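Putative Glycosidase (Bacteroides thetaiotaomicron, PDB 3R67) is of unknown function but probably belongs to a group of carbohydrate-active proteins built as five-bladed beta-propellers. Local coordinates at residues 11-15 and 285-289; 171-175 and 224-230; 197-201 and 212-217. One frame throughout, in Å; residues are numbered along the deposited sequence.

Contact 1: 11-15 and 285-289; sequences DWAWA and GQALF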
ATOM      1  N   ASP A  11      17.838 -15.841   5.787  1.00 20.77           N
ATOM      2  CA  ASP A  11      17.775 -16.165   4.363  1.00 20.53           C
ATOM      3  C   ASP A  11      16.324 -16.172   3.818  1.00 25.55           C
ATOM      4  O   ASP A  11      16.170 -16.096   2.597  1.00 25.59           O
ATOM      5  CB  ASP A  11      18.437 -17.521   4.063  1.00 23.88           C
ATOM      6  CG  ASP A  11      17.703 -18.706   4.639  1.00 39.94           C
ATOM      7  OD1 ASP A  11      17.629 -18.811   5.887  1.00 40.84           O
ATOM      8  OD2 ASP A  11      17.175 -19.517   3.847  1.00 49.44           O
ATOM      9  N   TRP A  12      15.272 -16.210   4.683  1.00 22.22           N
ATOM     10  CA  TRP A  12      13.875 -16.135   4.200  1.00 20.63           C
ATOM     11  C   TRP A  12      13.512 -14.702   3.716  1.00 20.91           C
ATOM     12  O   TRP A  12      12.533 -14.524   2.986  1.00 18.65           O
ATOM     13  CB  TRP A  12      12.862 -16.583   5.275  1.00 19.08           C
ATOM     14  CG  TRP A  12      12.887 -15.815   6.573  1.00 19.62           C
ATOM     15  CD1 TRP A  12      13.474 -16.207   7.731  1.00 23.14           C
ATOM     16  CD2 TRP A  12      12.248 -14.558   6.858  1.00 18.89           C
ATOM     17  NE1 TRP A  12      13.229 -15.291   8.724  1.00 22.15           N
ATOM     18  CE2 TRP A  12      12.515 -14.248   8.206  1.00 22.52           C
ATOM     19  CE3 TRP A  12      11.480 -13.656   6.104  1.00 19.21           C
ATOM     20  CZ2 TRP A  12      12.065 -13.063   8.810  1.00 21.13           C
ATOM     21  CZ3 TRP A  12      11.058 -12.477   6.700  1.00 19.57           C
ATOM     22  CH2 TRP A  12      11.334 -12.199   8.040  1.00 20.02           C
ATOM     23  N   ALA A  13      14.265 -13.690   4.176  1.00 16.43           N
ATOM     24  CA  ALA A  13      14.000 -12.280   3.877  1.00 14.40           C
ATOM     25  C   ALA A  13      14.512 -11.881   2.517  1.00 18.11           C
ATOM     26  O   ALA A  13      15.565 -12.336   2.077  1.00 18.67           O
ATOM     27  CB  ALA A  13      14.657 -11.398   4.933  1.00 14.98           C
ATOM     28  N   TRP A  14      13.773 -11.001   1.867  1.00 16.13           N
ATOM     29  CA  TRP A  14      14.134 -10.351   0.590  1.00 16.44           C
ATOM     30  C   TRP A  14      14.716  -8.991   0.929  1.00 20.48           C
ATOM     31  O   TRP A  14      14.007  -7.987   0.883  1.00 19.34           O
ATOM     32  CB  TRP A  14      12.916 -10.253  -0.339  1.00 14.10           C
ATOM     33  CG  TRP A  14      12.324 -11.549  -0.798  1.00 15.89           C
ATOM     34  CD1 TRP A  14      12.699 -12.815  -0.441  1.00 19.62           C
ATOM     35  CD2 TRP A  14      11.229 -11.696  -1.703  1.00 15.96           C
ATOM     36  NE1 TRP A  14      11.911 -13.741  -1.081  1.00 19.39           N
ATOM     37  CE2 TRP A  14      10.997 -13.084  -1.861  1.00 20.61           C
ATOM     38  CE3 TRP A  14      10.412 -10.785  -2.392  1.00 17.22           C
ATOM     39  CZ2 TRP A  14      10.007 -13.587  -2.715  1.00 20.60           C
ATOM     40  CZ3 TRP A  14       9.409 -11.285  -3.210  1.00 19.69           C
ATOM     41  CH2 TRP A  14       9.207 -12.672  -3.355  1.00 20.86           C
ATOM     42  N   ALA A  15      15.945  -8.993   1.417  1.00 18.91           N
ATOM     43  CA  ALA A  15      16.605  -7.803   1.939  1.00 19.92           C
ATOM     44  C   ALA A  15      17.336  -6.983   0.868  1.00 25.42           C
ATOM     45  O   ALA A  15      17.380  -5.759   0.974  1.00 27.16           O
ATOM     46  CB  ALA A  15      17.606  -8.216   2.995  1.00 21.05           C
ATOM     47  N   GLY A 285      10.056  -3.218   7.129  1.00 12.48           N
ATOM     48  CA  GLY A 285      10.371  -4.497   7.764  1.00 12.84           C
ATOM     49  C   GLY A 285       9.736  -5.663   7.038  1.00 15.85           C
ATOM     50  O   GLY A 285       9.061  -5.483   6.021  1.00 13.44           O
ATOM     51  N   GLN A 286       9.979  -6.874   7.531  1.00 14.16           N
ATOM     52  CA  GLN A 286       9.413  -8.098   6.960  1.00 13.73           C
ATOM     53  C   GLN A 286       9.079  -9.096   8.047  1.00 16.71           C
ATOM     54  O   GLN A 286       9.808  -9.223   9.035  1.00 15.85           O
ATOM     55  CB  GLN A 286      10.354  -8.761   5.933  1.00 15.09           C
ATOM     56  CG  GLN A 286      10.665  -7.895   4.716  1.00  5.20           C
ATOM     57  CD  GLN A 286      11.590  -8.519   3.735  1.00 14.38           C
ATOM     58  OE1 GLN A 286      11.837  -9.729   3.743  1.00 16.26           O
ATOM     59  NE2 GLN A 286      12.084  -7.701   2.830  1.00  7.60           N
ATOM     60  N   ALA A 287       7.995  -9.833   7.826  1.00 15.16           N
ATOM     61  CA  ALA A 287       7.511 -10.894   8.695  1.00 17.21           C
ATOM     62  C   ALA A 287       7.201 -12.134   7.876  1.00 21.62           C
ATOM     63  O   ALA A 287       6.765 -12.013   6.724  1.00 21.44           O
ATOM     64  CB  ALA A 287       6.278 -10.423   9.441  1.00 18.38           C
ATOM     65  N   LEU A 288       7.433 -13.319   8.459  1.00 16.59           N
ATOM     66  CA  LEU A 288       7.203 -14.598   7.794  1.00 16.27           C
ATOM     67  C   LEU A 288       6.107 -15.365   8.522  1.00 19.51           C
ATOM     68  O   LEU A 288       6.196 -15.580   9.730  1.00 18.15           O
ATOM     69  CB  LEU A 288       8.494 -15.426   7.725  1.00 16.57           C
ATOM     70  CG  LEU A 288       8.461 -16.682   6.857  1.00 21.89           C
ATOM     71  CD1 LEU A 288       8.463 -16.327   5.365  1.00 21.35           C
ATOM     72  CD2 LEU A 288       9.650 -17.571   7.172  1.00 24.78           C
ATOM     73  N   PHE A 289       5.049 -15.727   7.788  1.00 14.93           N
ATOM     74  CA  PHE A 289       3.921 -16.447   8.357  1.00 14.35           C
ATOM     75  C   PHE A 289       3.835 -17.840   7.778  1.00 19.51           C
ATOM     76  O   PHE A 289       4.377 -18.101   6.699  1.00 17.93           O
ATOM     77  CB  PHE A 289       2.609 -15.693   8.121  1.00 14.66           C
ATOM     78  CG  PHE A 289       2.512 -14.389   8.866  1.00 14.39           C
ATOM     79  CD1 PHE A 289       1.968 -14.342  10.146  1.00 16.98           C
ATOM     80  CD2 PHE A 289       2.922 -13.195   8.273  1.00 13.42           C
ATOM     81  CE1 PHE A 289       1.858 -13.132  10.829  1.00 15.76           C
ATOM     82  CE2 PHE A 289       2.817 -11.993   8.963  1.00 15.07           C
ATOM     83  CZ  PHE A 289       2.306 -11.976  10.247  1.00 13.22           C
TER
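Two hydrogen bonds between one side-chain amide and one residue's backbone tie the N-terminal loop to strand 282-289. Trp-14 N donates to Gln-286 OE1 at 3.0 Å, and Gln-286 NE2 donates to Trp-14 O at 2.8 Å, so the amide reads the backbone NH and C=O of one residue much as a neighbouring peptide would, although 11-15 is not a strand and does not join the sheet. To get there, OE1 of Gln-286 passes close to Ala-13, at 3.3 Å from its CA. Trp-12 sends its own polar atom elsewhere: NE1 is hydrogen-bonded to Asp-299 OD2 on the adjoining strand 297-300.

The strand probably belongs to a blade formed by 245-255, 258-266, 282-289 and 297-300, in a chain whose family and succession of antiparallel sheets fit a five-bladed beta-propeller. Strand alternation sets which residues serve the loop: Gln-286 and Leu-288 point toward it, whereas Ala-287 points away, to Ile-234 and Leu-297.

The Trp-12 indole lies flat against Leu-288. CB of Leu-288 sits 3.9 Å from the centroid of the six-membered ring, 13° off its normal, a CH-pi contact, while Leu-288 CD2 comes within 3.7 Å of Trp-12 CG. The ring edge approaches the strand backbone, with Trp-12 CH2 3.5 Å from Gln-286 O. The Trp-14 ring leads away from strand 282-289; it stacks on Tyr-351 and meets Trp-335, on strands 345-351 and 334-341, and also packs on Ile-253 and Leu-260.

Contact 2: 171-175 and 224-230; sequences RFFDE and LDEKGDF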
ATOM      1  N   ARG A 171     -20.785  -4.512  12.312  1.00 56.60           N
ATOM      2  CA  ARG A 171     -20.113  -4.065  13.530  1.00 57.31           C
ATOM      3  C   ARG A 171     -18.925  -3.106  13.238  1.00 61.64           C
ATOM      4  O   ARG A 171     -18.703  -2.172  14.013  1.00 60.47           O
ATOM      5  CB  ARG A 171     -19.604  -5.304  14.295  1.00 58.82           C
ATOM      6  CG  ARG A 171     -18.869  -4.996  15.588  1.00 67.17           C
ATOM      7  CD  ARG A 171     -18.287  -6.232  16.211  1.00 70.38           C
ATOM      8  NE  ARG A 171     -17.313  -5.855  17.227  1.00 78.79           N
ATOM      9  CZ  ARG A 171     -16.554  -6.715  17.896  1.00 92.12           C
ATOM     10  NH1 ARG A 171     -16.661  -8.019  17.672  1.00 76.00           N
ATOM     11  NH2 ARG A 171     -15.683  -6.278  18.792  1.00 79.79           N
ATOM     12  N   PHE A 172     -18.179  -3.334  12.138  1.00 59.54           N
ATOM     13  CA  PHE A 172     -16.993  -2.536  11.831  1.00 59.35           C
ATOM     14  C   PHE A 172     -17.191  -1.571  10.635  1.00 65.48           C
ATOM     15  O   PHE A 172     -16.187  -1.110  10.081  1.00 64.79           O
ATOM     16  CB  PHE A 172     -15.805  -3.471  11.526  1.00 59.95           C
ATOM     17  CG  PHE A 172     -15.488  -4.434  12.646  1.00 62.04           C
ATOM     18  CD1 PHE A 172     -14.991  -3.975  13.861  1.00 65.36           C
ATOM     19  CD2 PHE A 172     -15.648  -5.807  12.471  1.00 64.40           C
ATOM     20  CE1 PHE A 172     -14.713  -4.866  14.904  1.00 66.67           C
ATOM     21  CE2 PHE A 172     -15.351  -6.699  13.509  1.00 67.40           C
ATOM     22  CZ  PHE A 172     -14.878  -6.223  14.714  1.00 65.74           C
ATOM     23  N   PHE A 173     -18.444  -1.203  10.268  1.00 63.66           N
ATOM     24  CA  PHE A 173     -18.668  -0.273   9.144  1.00 63.02           C
ATOM     25  C   PHE A 173     -18.015   1.109   9.424  1.00 66.33           C
ATOM     26  O   PHE A 173     -17.465   1.725   8.501  1.00 64.71           O
ATOM     27  CB  PHE A 173     -20.171  -0.095   8.839  1.00 66.27           C
ATOM     28  CG  PHE A 173     -20.435   0.796   7.637  1.00 67.52           C
ATOM     29  CD1 PHE A 173     -20.440   0.273   6.347  1.00 69.81           C
ATOM     30  CD2 PHE A 173     -20.657   2.161   7.795  1.00 69.99           C
ATOM     31  CE1 PHE A 173     -20.666   1.099   5.236  1.00 70.42           C
ATOM     32  CE2 PHE A 173     -20.868   2.989   6.682  1.00 72.49           C
ATOM     33  CZ  PHE A 173     -20.891   2.450   5.410  1.00 69.90           C
ATOM     34  N   ASP A 174     -18.080   1.567  10.698  1.00 63.28           N
ATOM     35  CA  ASP A 174     -17.536   2.842  11.164  1.00 62.78           C
ATOM     36  C   ASP A 174     -16.147   2.679  11.836  1.00 63.82           C
ATOM     37  O   ASP A 174     -15.651   3.619  12.479  1.00 63.99           O
ATOM     38  CB  ASP A 174     -18.510   3.493  12.159  1.00 67.13           C
ATOM     39  CG  ASP A 174     -19.871   3.848  11.591  1.00 81.67           C
ATOM     40  OD1 ASP A 174     -19.932   4.300  10.418  1.00 82.56           O
ATOM     41  OD2 ASP A 174     -20.866   3.751  12.341  1.00 90.04           O
ATOM     42  N   GLU A 175     -15.504   1.507  11.658  1.00 55.98           N
ATOM     43  CA  GLU A 175     -14.179   1.224  12.219  1.00 52.60           C
ATOM     44  C   GLU A 175     -13.081   1.932  11.398  1.00 48.43           C
ATOM     45  O   GLU A 175     -13.094   1.828  10.165  1.00 47.25           O
ATOM     46  CB  GLU A 175     -13.939  -0.299  12.242  1.00 53.64           C
ATOM     47  CG  GLU A 175     -12.713  -0.758  13.016  1.00 62.54           C
ATOM     48  CD  GLU A 175     -12.772  -0.613  14.525  1.00 80.63           C
ATOM     49  OE1 GLU A 175     -13.891  -0.618  15.087  1.00 83.18           O
ATOM     50  OE2 GLU A 175     -11.689  -0.577  15.153  1.00 68.91           O
ATOM     51  N   LEU A 224     -11.336 -12.513  14.818  1.00 29.84           N
ATOM     52  CA  LEU A 224     -11.479 -12.075  16.198  1.00 31.25           C
ATOM     53  C   LEU A 224     -10.972 -13.118  17.182  1.00 40.05           C
ATOM     54  O   LEU A 224     -10.975 -14.308  16.871  1.00 40.73           O
ATOM     55  CB  LEU A 224     -12.958 -11.768  16.505  1.00 32.42           C
ATOM     56  CG  LEU A 224     -13.716 -10.800  15.573  1.00 37.07           C
ATOM     57  CD1 LEU A 224     -15.162 -10.656  16.011  1.00 39.18           C
ATOM     58  CD2 LEU A 224     -13.069  -9.412  15.516  1.00 37.66           C
ATOM     59  N   ASP A 225     -10.531 -12.669  18.373  1.00 39.11           N
ATOM     60  CA  ASP A 225     -10.102 -13.557  19.451  1.00 40.94           C
ATOM     61  C   ASP A 225     -11.356 -14.028  20.241  1.00 50.07           C
ATOM     62  O   ASP A 225     -12.482 -13.665  19.881  1.00 49.06           O
ATOM     63  CB  ASP A 225      -9.054 -12.872  20.369  1.00 42.43           C
ATOM     64  CG  ASP A 225      -9.496 -11.642  21.163  1.00 54.88           C
ATOM     65  OD1 ASP A 225     -10.725 -11.449  21.344  1.00 55.34           O
ATOM     66  OD2 ASP A 225      -8.615 -10.915  21.664  1.00 61.88           O
ATOM     67  N   GLU A 226     -11.143 -14.822  21.324  1.00 51.82           N
ATOM     68  CA  GLU A 226     -12.157 -15.389  22.239  1.00 54.73           C
ATOM     69  C   GLU A 226     -13.096 -14.290  22.808  1.00 59.86           C
ATOM     70  O   GLU A 226     -14.281 -14.561  23.006  1.00 61.17           O
ATOM     71  CB  GLU A 226     -11.427 -16.129  23.392  1.00 56.97           C
ATOM     72  CG  GLU A 226     -12.229 -16.498  24.632  1.00 70.41           C
ATOM     73  CD  GLU A 226     -11.414 -16.466  25.917  1.00 97.12           C
ATOM     74  OE1 GLU A 226     -10.313 -15.864  25.927  1.00 74.52           O
ATOM     75  OE2 GLU A 226     -11.922 -16.967  26.944  1.00104.34           O
ATOM     76  N   LYS A 227     -12.564 -13.067  23.045  1.00 55.29           N
ATOM     77  CA  LYS A 227     -13.298 -11.919  23.599  1.00 55.86           C
ATOM     78  C   LYS A 227     -14.042 -11.091  22.516  1.00 59.06           C
ATOM     79  O   LYS A 227     -14.772 -10.158  22.868  1.00 59.65           O
ATOM     80  CB  LYS A 227     -12.335 -10.984  24.359  1.00 57.80           C
ATOM     81  CG  LYS A 227     -11.662 -11.609  25.581  1.00 71.34           C
ATOM     82  N   GLY A 228     -13.856 -11.427  21.234  1.00 53.80           N
ATOM     83  CA  GLY A 228     -14.485 -10.714  20.123  1.00 52.44           C
ATOM     84  C   GLY A 228     -13.706  -9.499  19.638  1.00 53.95           C
ATOM     85  O   GLY A 228     -14.209  -8.712  18.832  1.00 53.21           O
ATOM     86  N   ASP A 229     -12.467  -9.341  20.122  1.00 48.66           N
ATOM     87  CA  ASP A 229     -11.559  -8.262  19.737  1.00 46.49           C
ATOM     88  C   ASP A 229     -10.718  -8.703  18.559  1.00 43.65           C
ATOM     89  O   ASP A 229     -10.552  -9.906  18.368  1.00 43.57           O
ATOM     90  CB  ASP A 229     -10.666  -7.872  20.932  1.00 49.72           C
ATOM     91  CG  ASP A 229     -11.441  -7.439  22.161  1.00 69.75           C
ATOM     92  OD1 ASP A 229     -12.440  -6.691  22.004  1.00 72.40           O
ATOM     93  OD2 ASP A 229     -11.037  -7.825  23.283  1.00 78.39           O
ATOM     94  N   PHE A 230     -10.169  -7.762  17.779  1.00 34.59           N
ATOM     95  CA  PHE A 230      -9.330  -8.146  16.649  1.00 30.92           C
ATOM     96  C   PHE A 230      -8.159  -9.015  17.043  1.00 31.58           C
ATOM     97  O   PHE A 230      -7.499  -8.755  18.053  1.00 30.61           O
ATOM     98  CB  PHE A 230      -8.743  -6.938  15.900  1.00 30.31           C
ATOM     99  CG  PHE A 230      -9.701  -6.006  15.218  1.00 30.76           C
ATOM    100  CD1 PHE A 230     -10.572  -6.473  14.239  1.00 32.07           C
ATOM    101  CD2 PHE A 230      -9.626  -4.637  15.435  1.00 31.62           C
ATOM    102  CE1 PHE A 230     -11.439  -5.605  13.585  1.00 32.43           C
ATOM    103  CE2 PHE A 230     -10.459  -3.765  14.747  1.00 34.28           C
ATOM    104  CZ  PHE A 230     -11.363  -4.254  13.823  1.00 32.19           C
TER
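This is a surface contact between two loops at one sheet: 171-175 leads into strand 180-187, while the loop holding 224-230 follows the short strand 221-222. One aromatic pair and one arginine do most of the work.

The rings of Phe-172 and Phe-230 form an offset stack, centroids 4.7 Å apart and planes at 28°, with Phe-172 CE1 3.6 Å from Phe-230 CZ. Leu-224 adds to the apolar patch, its CD2 3.8 Å from Phe-172 CZ, and both phenylalanines also rest on Pro-222. Phe-230 meets Trp-204 edge-to-face, which links the patch to the sheet. At the rim of the Phe-230 ring, Glu-175 OE2 lies 3.4 Å from CE2.

Arg-171 reaches across fully extended. Its NH1 and NH2 both donate to Gly-228 O, each at 2.8 Å, so a single carbonyl takes two hydrogen bonds near the guanidinium plane.

That carbonyl is presented by a tight turn. Gly-228 N donates to Asp-225 O at 3.0 Å, Asp-225 N to Asp-229 O at 2.8 Å, and Asp-229 N to the side-chain OD1 of Asp-225 at 3.0 Å. With Gly-228 at phi 86°, this is the pattern of a type I turn followed by a G1 beta bulge.

Contact 3: 197-201 and 212-217; sequences DGKYW and ATSTDL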
ATOM      1  N   ASP A 197      -7.342 -22.756   2.104  1.00 27.95           N
ATOM      2  CA  ASP A 197      -8.450 -23.378   2.849  1.00 29.52           C
ATOM      3  C   ASP A 197      -9.822 -22.844   2.322  1.00 34.52           C
ATOM      4  O   ASP A 197     -10.709 -22.548   3.125  1.00 35.51           O
ATOM      5  CB  ASP A 197      -8.280 -23.107   4.372  1.00 30.54           C
ATOM      6  CG  ASP A 197      -8.908 -24.107   5.344  1.00 42.04           C
ATOM      7  OD1 ASP A 197      -9.641 -25.021   4.880  1.00 38.48           O
ATOM      8  OD2 ASP A 197      -8.625 -24.006   6.562  1.00 51.97           O
ATOM      9  N   GLY A 198      -9.947 -22.709   0.998  1.00 30.79           N
ATOM     10  CA  GLY A 198     -11.160 -22.239   0.330  1.00 32.07           C
ATOM     11  C   GLY A 198     -11.516 -20.774   0.531  1.00 36.83           C
ATOM     12  O   GLY A 198     -12.626 -20.364   0.177  1.00 39.11           O
ATOM     13  N   LYS A 199     -10.594 -19.972   1.089  1.00 29.45           N
ATOM     14  CA  LYS A 199     -10.766 -18.541   1.363  1.00 26.64           C
ATOM     15  C   LYS A 199      -9.649 -17.683   0.780  1.00 26.45           C
ATOM     16  O   LYS A 199      -8.548 -18.173   0.499  1.00 24.21           O
ATOM     17  CB  LYS A 199     -10.782 -18.297   2.894  1.00 28.78           C
ATOM     18  CG  LYS A 199     -11.895 -18.932   3.698  1.00 42.11           C
ATOM     19  CD  LYS A 199     -11.568 -18.741   5.187  1.00 51.87           C
ATOM     20  CE  LYS A 199     -12.558 -19.356   6.146  1.00 59.23           C
ATOM     21  NZ  LYS A 199     -12.599 -20.840   6.048  1.00 72.81           N
ATOM     22  N   TYR A 200      -9.919 -16.382   0.664  1.00 21.71           N
ATOM     23  CA  TYR A 200      -8.965 -15.345   0.329  1.00 19.15           C
ATOM     24  C   TYR A 200      -8.516 -14.744   1.638  1.00 21.36           C
ATOM     25  O   TYR A 200      -9.293 -14.750   2.597  1.00 22.10           O
ATOM     26  CB  TYR A 200      -9.553 -14.322  -0.633  1.00 20.41           C
ATOM     27  CG  TYR A 200     -10.010 -14.925  -1.936  1.00 22.96           C
ATOM     28  CD1 TYR A 200      -9.091 -15.403  -2.866  1.00 24.17           C
ATOM     29  CD2 TYR A 200     -11.357 -14.933  -2.287  1.00 24.98           C
ATOM     30  CE1 TYR A 200      -9.502 -15.922  -4.088  1.00 25.04           C
ATOM     31  CE2 TYR A 200     -11.781 -15.454  -3.508  1.00 26.96           C
ATOM     32  CZ  TYR A 200     -10.846 -15.949  -4.405  1.00 33.92           C
ATOM     33  OH  TYR A 200     -11.238 -16.459  -5.615  1.00 37.58           O
ATOM     34  N   TRP A 201      -7.267 -14.287   1.717  1.00 15.64           N
ATOM     35  CA  TRP A 201      -6.685 -13.786   2.967  1.00 14.19           C
ATOM     36  C   TRP A 201      -6.022 -12.436   2.803  1.00 17.36           C
ATOM     37  O   TRP A 201      -5.443 -12.153   1.750  1.00 16.09           O
ATOM     38  CB  TRP A 201      -5.626 -14.797   3.460  1.00 12.86           C
ATOM     39  CG  TRP A 201      -6.183 -16.149   3.817  1.00 14.72           C
ATOM     40  CD1 TRP A 201      -6.559 -17.135   2.953  1.00 18.30           C
ATOM     41  CD2 TRP A 201      -6.391 -16.669   5.134  1.00 15.09           C
ATOM     42  NE1 TRP A 201      -7.049 -18.214   3.650  1.00 18.68           N
ATOM     43  CE2 TRP A 201      -6.959 -17.956   4.991  1.00 19.81           C
ATOM     44  CE3 TRP A 201      -6.164 -16.167   6.429  1.00 16.22           C
ATOM     45  CZ2 TRP A 201      -7.287 -18.758   6.091  1.00 19.81           C
ATOM     46  CZ3 TRP A 201      -6.501 -16.958   7.522  1.00 18.24           C
ATOM     47  CH2 TRP A 201      -7.065 -18.232   7.347  1.00 19.77           C
ATOM     48  N   ALA A 212      -7.785 -10.798   7.872  1.00 19.32           N
ATOM     49  CA  ALA A 212      -9.175 -10.886   7.437  1.00 20.34           C
ATOM     50  C   ALA A 212      -9.295 -11.906   6.321  1.00 24.89           C
ATOM     51  O   ALA A 212      -8.316 -12.139   5.603  1.00 22.66           O
ATOM     52  CB  ALA A 212      -9.682  -9.523   6.985  1.00 20.74           C
ATOM     53  N   THR A 213     -10.486 -12.528   6.178  1.00 22.72           N
ATOM     54  CA  THR A 213     -10.725 -13.515   5.123  1.00 22.09           C
ATOM     55  C   THR A 213     -11.966 -13.121   4.305  1.00 26.59           C
ATOM     56  O   THR A 213     -12.814 -12.349   4.766  1.00 26.68           O
ATOM     57  CB  THR A 213     -10.866 -14.940   5.688  1.00 30.85           C
ATOM     58  OG1 THR A 213     -12.068 -15.074   6.447  1.00 31.56           O
ATOM     59  CG2 THR A 213      -9.661 -15.381   6.507  1.00 26.52           C
ATOM     60  N   SER A 214     -12.060 -13.662   3.082  1.00 23.06           N
ATOM     61  CA  SER A 214     -13.173 -13.413   2.155  1.00 23.11           C
ATOM     62  C   SER A 214     -13.413 -14.615   1.254  1.00 28.09           C
ATOM     63  O   SER A 214     -12.492 -15.393   1.017  1.00 26.23           O
ATOM     64  CB  SER A 214     -12.876 -12.183   1.296  1.00 21.74           C
ATOM     65  OG  SER A 214     -13.968 -11.808   0.477  1.00 21.62           O
ATOM     66  N   THR A 215     -14.640 -14.752   0.726  1.00 26.98           N
ATOM     67  CA  THR A 215     -14.954 -15.801  -0.245  1.00 27.68           C
ATOM     68  C   THR A 215     -15.283 -15.145  -1.600  1.00 31.12           C
ATOM     69  O   THR A 215     -15.459 -15.852  -2.598  1.00 32.82           O
ATOM     70  CB  THR A 215     -16.093 -16.710   0.239  1.00 38.97           C
ATOM     71  OG1 THR A 215     -17.277 -15.938   0.443  1.00 40.40           O
ATOM     72  CG2 THR A 215     -15.731 -17.496   1.494  1.00 39.09           C
ATOM     73  N   ASP A 216     -15.354 -13.802  -1.647  1.00 25.78           N
ATOM     74  CA  ASP A 216     -15.742 -13.111  -2.876  1.00 25.22           C
ATOM     75  C   ASP A 216     -14.826 -11.908  -3.217  1.00 29.56           C
ATOM     76  O   ASP A 216     -15.115 -11.231  -4.211  1.00 29.54           O
ATOM     77  CB  ASP A 216     -17.194 -12.618  -2.750  1.00 26.76           C
ATOM     78  CG  ASP A 216     -17.482 -11.684  -1.581  1.00 34.39           C
ATOM     79  OD1 ASP A 216     -16.530 -11.054  -1.065  1.00 33.95           O
ATOM     80  OD2 ASP A 216     -18.664 -11.537  -1.222  1.00 42.61           O
ATOM     81  N   LEU A 217     -13.778 -11.614  -2.382  1.00 24.85           N
ATOM     82  CA  LEU A 217     -12.778 -10.536  -2.560  1.00 23.42           C
ATOM     83  C   LEU A 217     -13.339  -9.114  -2.318  1.00 26.69           C
ATOM     84  O   LEU A 217     -12.566  -8.143  -2.335  1.00 23.31           O
ATOM     85  CB  LEU A 217     -12.178 -10.563  -3.979  1.00 23.02           C
ATOM     86  CG  LEU A 217     -11.359 -11.798  -4.343  1.00 28.30           C
ATOM     87  CD1 LEU A 217     -11.258 -11.938  -5.801  1.00 28.13           C
ATOM     88  CD2 LEU A 217      -9.985 -11.776  -3.695  1.00 29.70           C
TER
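A beta hairpin, strands 199-204 and 210-214, supplies this contact, which lies at its open end, away from the connecting turn. Tyr-200 and Ser-214 form an antiparallel hydrogen-bonded pair: Tyr-200 N donates to Ser-214 O at 2.8 Å, and Ser-214 N returns to Tyr-200 O at 3.0 Å. Next to it, Trp-201 and Thr-213 are a non-hydrogen-bonded pair, their CA atoms 4.6 Å apart.

Each face of the sheet then carries its own aromatic contact. On the Trp-201 face, Thr-213 CG2 stands over the six-membered ring, 3.6 Å from its centroid, while the indole NE1 binds Ile-196 O. On the Tyr-200 face, Leu-217 CD2 lies 3.7 Å from the ring centroid, 16° off the normal. Leucine gets there because the chain turns sharply after Ser-214, whose OG accepts from Asp-216 N at 3.2 Å and Leu-217 N at 2.9 Å, and also engages Asn-219 O. Asp-216 OD1 in turn takes the backbone N of Ile-218 and Asn-219.

Strand 210-214 thus ends in an ST turn and ST motif that redirects the chain toward strand 221-222, the next antiparallel neighbour in what fits one blade of a beta-propeller.

Overall arrangement
Contacts 2 and 3 belong to the same blade region: contact 3 pairs two of its strands, while contact 2 joins loops entering and leaving it; the centres of contacts 2 and 3 are about 17 Å apart. Contact 1 lies on what is probably the following blade, its centre about 23 Å from that of contact 3, and the parallel pairing of 180-187 with 245-255 makes the two strand groups continuous. None of the three touches another. Contact 2 is the most superficial, resting on a stacked phenylalanine pair and an arginine gripping a carbonyl. The other two are partly buried; contact 3 relies on backbone pairing, whereas in contact 1 a glutamine amide hydrogen-bonds to the backbone of the N-terminal loop.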